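PDB 5CK5: putative signal recognition particle protein from Chaetomium thermophilum, which binds GTP and GDP and probably serves as the beta subunit of the signal recognition particle receptor at the endoplasmic reticulum membrane. Local coordinates for residues V22-P27 / A164-L169. Residues are numbered along the deposited sequence; the frame is centred on the assembly and turned at random.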
loop_
_atom_site.group_PDB
_atom_site.type_symbol
_atom_site.label_atom_id
_atom_site.label_comp_id
_atom_site.label_asym_id
_atom_site.label_seq_id
_atom_site.Cartn_x
_atom_site.Cartn_y
_atom_site.Cartn_z
ATOM N N VAL A 22 5.678 -3.088 -7.613
ATOM C CA VAL A 22 5.033 -2.878 -6.335
ATOM C C VAL A 22 4.307 -1.564 -6.370
ATOM O O VAL A 22 4.910 -0.535 -6.632
ATOM C CB VAL A 22 6.038 -2.868 -5.181
ATOM C CG1 VAL A 22 5.322 -2.645 -3.885
ATOM C CG2 VAL A 22 6.797 -4.166 -5.141
ATOM N N LEU A 23 3.005 -1.604 -6.122
ATOM C CA LEU A 23 2.212 -0.393 -6.119
ATOM C C LEU A 23 2.438 0.408 -4.850
ATOM O O LEU A 23 2.215 -0.060 -3.734
ATOM C CB LEU A 23 0.731 -0.697 -6.287
ATOM C CG LEU A 23 0.021 0.465 -6.976
ATOM C CD1 LEU A 23 0.757 0.835 -8.250
ATOM C CD2 LEU A 23 -1.443 0.144 -7.267
ATOM N N LEU A 24 2.935 1.613 -5.053
ATOM C CA LEU A 24 3.191 2.544 -3.993
ATOM C C LEU A 24 2.020 3.503 -3.982
ATOM O O LEU A 24 1.850 4.318 -4.889
ATOM C CB LEU A 24 4.511 3.269 -4.236
ATOM C CG LEU A 24 4.801 4.516 -3.426
ATOM C CD1 LEU A 24 4.864 4.133 -1.972
ATOM C CD2 LEU A 24 6.094 5.140 -3.897
ATOM N N ILE A 25 1.200 3.405 -2.950
ATOM C CA ILE A 25 0.013 4.219 -2.879
ATOM C C ILE A 25 -0.041 4.903 -1.530
ATOM O O ILE A 25 0.567 4.458 -0.575
ATOM C CB ILE A 25 -1.243 3.355 -3.107
ATOM C CG1 ILE A 25 -1.357 2.285 -2.039
ATOM C CG2 ILE A 25 -1.110 2.610 -4.364
ATOM C CD1 ILE A 25 -2.392 1.255 -2.332
ATOM N N GLY A 26 -0.760 6.006 -1.459
ATOM C CA GLY A 26 -0.908 6.731 -0.219
ATOM C C GLY A 26 -1.364 8.135 -0.539
ATOM O O GLY A 26 -1.329 8.537 -1.685
ATOM N N PRO A 27 -1.744 8.897 0.487
ATOM C CA PRO A 27 -2.286 10.259 0.375
ATOM C C PRO A 27 -1.267 11.278 -0.114
ATOM O O PRO A 27 -0.082 10.968 -0.154
ATOM C CB PRO A 27 -2.711 10.576 1.810
ATOM C CG PRO A 27 -1.784 9.741 2.658
ATOM C CD PRO A 27 -1.622 8.463 1.892
ATOM N N ALA A 164 2.953 -6.973 -5.178
ATOM C CA ALA A 164 2.899 -6.396 -3.841
ATOM C C ALA A 164 2.356 -4.973 -3.833
ATOM O O ALA A 164 2.060 -4.409 -4.871
ATOM C CB ALA A 164 4.259 -6.437 -3.209
ATOM N N VAL A 165 2.187 -4.416 -2.641
ATOM C CA VAL A 165 1.706 -3.046 -2.471
ATOM C C VAL A 165 2.430 -2.352 -1.317
ATOM O O VAL A 165 2.620 -2.955 -0.272
ATOM C CB VAL A 165 0.190 -3.018 -2.211
ATOM C CG1 VAL A 165 -0.237 -1.680 -1.683
ATOM C CG2 VAL A 165 -0.570 -3.377 -3.461
ATOM N N ILE A 166 2.859 -1.105 -1.506
ATOM C CA ILE A 166 3.399 -0.340 -0.386
ATOM C C ILE A 166 2.477 0.806 -0.032
ATOM O O ILE A 166 2.358 1.738 -0.807
ATOM C CB ILE A 166 4.793 0.253 -0.675
ATOM C CG1 ILE A 166 5.831 -0.848 -0.835
ATOM C CG2 ILE A 166 5.238 1.149 0.464
ATOM C CD1 ILE A 166 7.211 -0.330 -1.159
ATOM N N PHE A 167 1.846 0.756 1.145
ATOM C CA PHE A 167 1.032 1.879 1.602
ATOM C C PHE A 167 1.792 2.855 2.521
ATOM O O PHE A 167 1.958 2.640 3.711
ATOM C CB PHE A 167 -0.242 1.391 2.306
ATOM C CG PHE A 167 -1.260 2.483 2.509
ATOM C CD1 PHE A 167 -2.003 2.970 1.440
ATOM C CD2 PHE A 167 -1.430 3.069 3.757
ATOM C CE1 PHE A 167 -2.922 4.001 1.616
ATOM C CE2 PHE A 167 -2.340 4.100 3.941
ATOM C CZ PHE A 167 -3.087 4.566 2.862
ATOM N N LEU A 168 2.158 3.984 1.934
ATOM C CA LEU A 168 2.974 5.010 2.553
ATOM C C LEU A 168 2.141 6.100 3.193
ATOM O O LEU A 168 1.226 6.618 2.582
ATOM C CB LEU A 168 3.881 5.621 1.483
ATOM C CG LEU A 168 5.095 6.467 1.845
ATOM C CD1 LEU A 168 6.092 5.712 2.720
ATOM C CD2 LEU A 168 5.748 6.857 0.563
ATOM N N LEU A 169 2.469 6.471 4.421
ATOM C CA LEU A 169 1.790 7.588 5.067
ATOM C C LEU A 169 2.756 8.433 5.883
ATOM O O LEU A 169 3.813 7.975 6.290
ATOM C CB LEU A 169 0.651 7.104 5.958
ATOM C CG LEU A 169 0.971 6.182 7.120
ATOM C CD1 LEU A 169 1.187 6.997 8.377
ATOM C CD2 LEU A 169 -0.154 5.181 7.297
#
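The carbonyl O of I25 is gripped twice: it accepts L168 N at 3.0 Å and also meets F167 CA in a CA-H...O contact. One step back, I25 N donates to I166 O, again at 3.0 Å. Further down the pair, I166 N bonds to L23 O and L23 N to A164 O. These parallel strands sit in the central sheet of a P-loop NTPase fold: 21-25 runs straight into the phosphate-binding loop, where P27 touches the bound GDP. On one sheet face, V22 CG1 packs 3.6 Å from I166 CG1, while L24 CD1 reaches across to L168 CD2 (3.8 Å). On the other, I25 CD1 packs on V165 CG1, and I25 CG1 lies 3.6 Å from F167 CD1. With CG anti to the backbone N (chi1 -167°), the F167 ring is brought up beside I25 and G26, with CE1 3.9 Å from G26 CA; Y188 of helix 180-201 meets this ring edge-to-face. With an alanine here, I25 CG1 and G26 would probably lose their aromatic neighbour and Y188 its stacking partner. Just beyond, P27 CD rests 3.5 Å from L168 O.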